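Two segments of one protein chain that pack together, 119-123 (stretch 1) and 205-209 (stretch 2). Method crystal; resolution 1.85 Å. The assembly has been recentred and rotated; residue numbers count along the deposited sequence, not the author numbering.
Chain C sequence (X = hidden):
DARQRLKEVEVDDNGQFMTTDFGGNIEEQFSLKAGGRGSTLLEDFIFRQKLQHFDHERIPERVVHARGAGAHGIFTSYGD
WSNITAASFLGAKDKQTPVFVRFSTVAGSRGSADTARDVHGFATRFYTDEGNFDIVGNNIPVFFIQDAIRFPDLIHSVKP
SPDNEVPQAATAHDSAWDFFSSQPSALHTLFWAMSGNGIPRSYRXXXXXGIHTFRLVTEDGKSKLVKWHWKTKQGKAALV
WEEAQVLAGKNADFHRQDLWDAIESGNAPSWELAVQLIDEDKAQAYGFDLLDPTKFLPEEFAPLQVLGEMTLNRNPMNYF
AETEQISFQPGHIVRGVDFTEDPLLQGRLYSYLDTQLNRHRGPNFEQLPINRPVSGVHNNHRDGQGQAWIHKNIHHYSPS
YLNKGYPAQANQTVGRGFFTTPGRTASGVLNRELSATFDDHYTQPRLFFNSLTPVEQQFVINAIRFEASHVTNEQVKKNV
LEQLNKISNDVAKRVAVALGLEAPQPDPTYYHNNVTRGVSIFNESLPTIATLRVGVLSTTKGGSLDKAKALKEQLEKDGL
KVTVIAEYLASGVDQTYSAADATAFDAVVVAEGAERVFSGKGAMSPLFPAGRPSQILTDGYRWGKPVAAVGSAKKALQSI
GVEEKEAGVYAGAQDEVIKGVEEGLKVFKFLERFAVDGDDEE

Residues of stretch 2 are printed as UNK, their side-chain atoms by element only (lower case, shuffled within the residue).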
ATOM      1  N   VAL C 119       1.954  17.947 -25.201  1.00  2.88           N
ATOM      2  CA  VAL C 119       0.521  17.730 -25.349  1.00  4.69           C
ATOM      3  C   VAL C 119      -0.106  18.133 -24.009  1.00  6.12           C
ATOM      4  O   VAL C 119       0.585  18.120 -22.994  1.00  6.29           O
ATOM      5  CB  VAL C 119       0.237  16.256 -25.653  1.00  5.31           C
ATOM      6  CG1 VAL C 119      -1.255  15.971 -25.674  1.00  3.33           C
ATOM      7  CG2 VAL C 119       0.872  15.866 -26.971  1.00  3.47           C
ATOM      8  N   HIS C 120      -1.378  18.539 -24.012  1.00  2.80           N
ATOM      9  CA  HIS C 120      -2.061  18.920 -22.779  1.00  5.68           C
ATOM     10  C   HIS C 120      -3.321  18.106 -22.577  1.00  6.37           C
ATOM     11  O   HIS C 120      -4.092  17.909 -23.520  1.00  3.90           O
ATOM     12  CB  HIS C 120      -2.432  20.405 -22.799  1.00  4.30           C
ATOM     13  CG  HIS C 120      -1.245  21.307 -22.810  1.00  5.08           C
ATOM     14  ND1 HIS C 120      -0.392  21.392 -23.888  1.00  5.87           N
ATOM     15  CD2 HIS C 120      -0.724  22.109 -21.851  1.00  6.74           C
ATOM     16  CE1 HIS C 120       0.588  22.233 -23.606  1.00 10.39           C
ATOM     17  NE2 HIS C 120       0.412  22.681 -22.375  1.00  8.80           N
ATOM     18  N   GLY C 121      -3.537  17.668 -21.340  1.00  4.71           N
ATOM     19  CA  GLY C 121      -4.762  16.980 -20.969  1.00  4.16           C
ATOM     20  C   GLY C 121      -5.928  17.941 -20.786  1.00  5.33           C
ATOM     21  O   GLY C 121      -5.744  19.105 -20.417  1.00  4.94           O
ATOM     22  N   PHE C 122      -7.136  17.446 -21.043  1.00  6.55           N
ATOM     23  CA  PHE C 122      -8.366  18.233 -20.938  1.00  2.93           C
ATOM     24  C   PHE C 122      -9.410  17.201 -20.560  1.00  6.80           C
ATOM     25  O   PHE C 122     -10.085  16.642 -21.421  1.00  5.33           O
ATOM     26  CB  PHE C 122      -8.706  18.851 -22.296  1.00  8.46           C
ATOM     27  CG  PHE C 122      -9.834  19.871 -22.271  1.00  7.63           C
ATOM     28  CD1 PHE C 122     -10.944  19.708 -21.459  1.00  6.58           C
ATOM     29  CD2 PHE C 122      -9.782  20.986 -23.104  1.00  7.08           C
ATOM     30  CE1 PHE C 122     -11.969  20.649 -21.464  1.00  8.99           C
ATOM     31  CE2 PHE C 122     -10.804  21.925 -23.122  1.00  7.06           C
ATOM     32  CZ  PHE C 122     -11.899  21.761 -22.303  1.00  9.06           C
ATOM     33  N   ALA C 123      -9.494  16.898 -19.270  1.00  5.29           N
ATOM     34  CA  ALA C 123     -10.316  15.781 -18.820  1.00  2.79           C
ATOM     35  C   ALA C 123     -11.517  16.314 -18.090  1.00  3.07           C
ATOM     36  O   ALA C 123     -11.374  17.105 -17.163  1.00  2.75           O
ATOM     37  CB  ALA C 123      -9.507  14.853 -17.903  1.00  4.29           C
ATOM     38  N   UNK C 205      -7.616  28.900 -23.176  1.00  6.17           N
ATOM     39  CA  UNK C 205      -7.428  29.174 -24.595  1.00  9.98           C
ATOM     40  C   UNK C 205      -7.021  27.935 -25.393  1.00 11.79           C
ATOM     41  O   UNK C 205      -6.264  28.044 -26.363  1.00  7.71           O
ATOM     42  n   UNK C 205      -6.612  31.939 -22.894  1.00  8.18           N
ATOM     43  n   UNK C 205      -7.648  33.591 -23.783  1.00  7.79           N
ATOM     44  c   UNK C 205      -7.486  32.646 -24.767  1.00  7.94           C
ATOM     45  c   UNK C 205      -6.398  30.287 -24.789  1.00  8.00           C
ATOM     46  c   UNK C 205      -6.828  31.600 -24.212  1.00  5.35           C
ATOM     47  c   UNK C 205      -7.104  33.142 -22.664  1.00 10.87           C
ATOM     48  N   UNK C 206      -7.521  26.773 -24.968  1.00  5.44           N
ATOM     49  CA  UNK C 206      -7.346  25.509 -25.682  1.00  7.88           C
ATOM     50  C   UNK C 206      -8.689  24.949 -26.136  1.00  7.19           C
ATOM     51  O   UNK C 206      -9.696  25.083 -25.433  1.00  7.28           O
ATOM     52  c   UNK C 206      -5.435  24.839 -24.053  1.00  9.48           C
ATOM     53  c   UNK C 206      -6.085  22.931 -22.115  1.00  6.02           C
ATOM     54  c   UNK C 206      -6.718  24.441 -24.770  1.00  5.92           C
ATOM     55  s   UNK C 206      -4.709  23.443 -23.147  1.00  8.30           S
ATOM     56  N   UNK C 207      -8.700  24.287 -27.291  1.00  3.33           N
ATOM     57  CA  UNK C 207      -9.808  23.399 -27.624  1.00  6.99           C
ATOM     58  C   UNK C 207      -9.543  22.049 -26.965  1.00  7.93           C
ATOM     59  O   UNK C 207      -8.434  21.789 -26.515  1.00  8.82           O
ATOM     60  c   UNK C 207      -9.940  23.211 -29.139  1.00  6.62           C
ATOM     61  o   UNK C 207     -11.281  25.187 -29.099  1.00  5.15           O
ATOM     62  o   UNK C 207     -10.611  24.445 -31.049  1.00 11.48           O
ATOM     63  c   UNK C 207     -10.664  24.366 -29.811  1.00  8.42           C
ATOM     64  N   UNK C 208     -10.558  21.197 -26.902  1.00  4.69           N
ATOM     65  CA  UNK C 208     -10.381  19.863 -26.355  1.00  7.57           C
ATOM     66  C   UNK C 208     -10.915  18.799 -27.292  1.00  6.16           C
ATOM     67  O   UNK C 208     -11.778  19.090 -28.116  1.00  9.82           O
ATOM     68  N   UNK C 209     -10.411  17.570 -27.169  1.00  6.79           N
ATOM     69  CA  UNK C 209     -10.817  16.480 -28.058  1.00  4.52           C
ATOM     70  C   UNK C 209     -10.878  15.149 -27.329  1.00  4.71           C
ATOM     71  O   UNK C 209     -10.037  14.855 -26.483  1.00  6.37           O
ATOM     72  c   UNK C 209      -9.835  16.336 -29.229  1.00  5.92           C
ATOM     73  c   UNK C 209      -9.142  19.974 -31.359  1.00  7.42           C
ATOM     74  c   UNK C 209     -10.370  17.926 -31.091  1.00  8.71           C
ATOM     75  c   UNK C 209      -8.611  18.490 -29.566  1.00  8.83           C
ATOM     76  c   UNK C 209      -9.600  17.605 -29.979  1.00  7.43           C
ATOM     77  c   UNK C 209      -8.384  19.668 -30.252  1.00  6.61           C
ATOM     78  c   UNK C 209     -10.144  19.104 -31.779  1.00 12.59           C
TER

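Position 205 carries six side-chain atoms, four carbons and two nitrogens. One carbon is bonded to CA and leads to a five-membered ring of three carbons and two nitrogens, the signature of an imidazole. CB of 205 is 9.6 Å from CE2 of Phe 122, the nearest approach of the side chain to stretch 1, so the identification rests on ring composition alone. The residue is His 205; its chi1 is m, and its ND1 is hydrogen-bonded elsewhere in the structure.

Position 206 has four side-chain atoms, three carbons and a sulfur, in an unbranched chain. Tracing bonds outward from CA gives two carbons, the sulfur, then a terminal carbon, an order that identifies a thioether. The sulfur lies 3.8 Å from CB of His 120, and the terminal carbon is 4.3 Å from CD2 of Phe 122. This is Met 206. Its CA-to-CB bond points toward stretch 1. Chi1 m and chi2 t place SD 4.7 Å from the centroid of the His 120 ring, 39° off the ring normal, and chi3 m sets the position of CE. That oblique approach of SD is a sulfur-aromatic contact. CE of Met 206 also lies 4.2 Å from the backbone O of Gly 121.

Position 207 has two carbons, the second carrying two oxygens: a short carboxylate. CA-to-CB points away, and CB of 207 is 6.2 Å from CE2 of Phe 122, the nearest approach of the side chain to stretch 1. The residue is Asp 207, with both carboxylate oxygens hydrogen-bonded elsewhere. Its contact comes through the backbone, where its O lies 3.8 Å from CD2 of Phe 122.

Position 208 has no side-chain atoms. Its CA sits 3.5 Å from CD2 of Phe 122, and an ideal CB here would fall 2.6 Å from that same CD2, a clash. The residue is Gly 208, and the absence of a side chain is thus what permits so close an approach.

Position 209 shows seven carbons, one leading to a six-membered ring without heteroatoms or a further substituent. Its CA-to-CB bond points away, and at the nearest a ring carbon is 7.0 Å from CD2 of Phe 122, out of contact. This is Phe 209.

The contact buries 223 Å² in total and contains no hydrogen bond across the stretches; it works by packing. Phe 122, chi1 t, points its CA-to-CB bond toward stretch 2 and brings its CD2 and CE2 atoms close to the backbone from 206 to 208. Its CE2 is 4.1 Å from O of Met 206, which lies at the ring edge near its plane. Met 206 extends the contact to His 120, while Gly 208 leaves room for the Phe 122 ring.

Stretch 2 205-209: HMDGF
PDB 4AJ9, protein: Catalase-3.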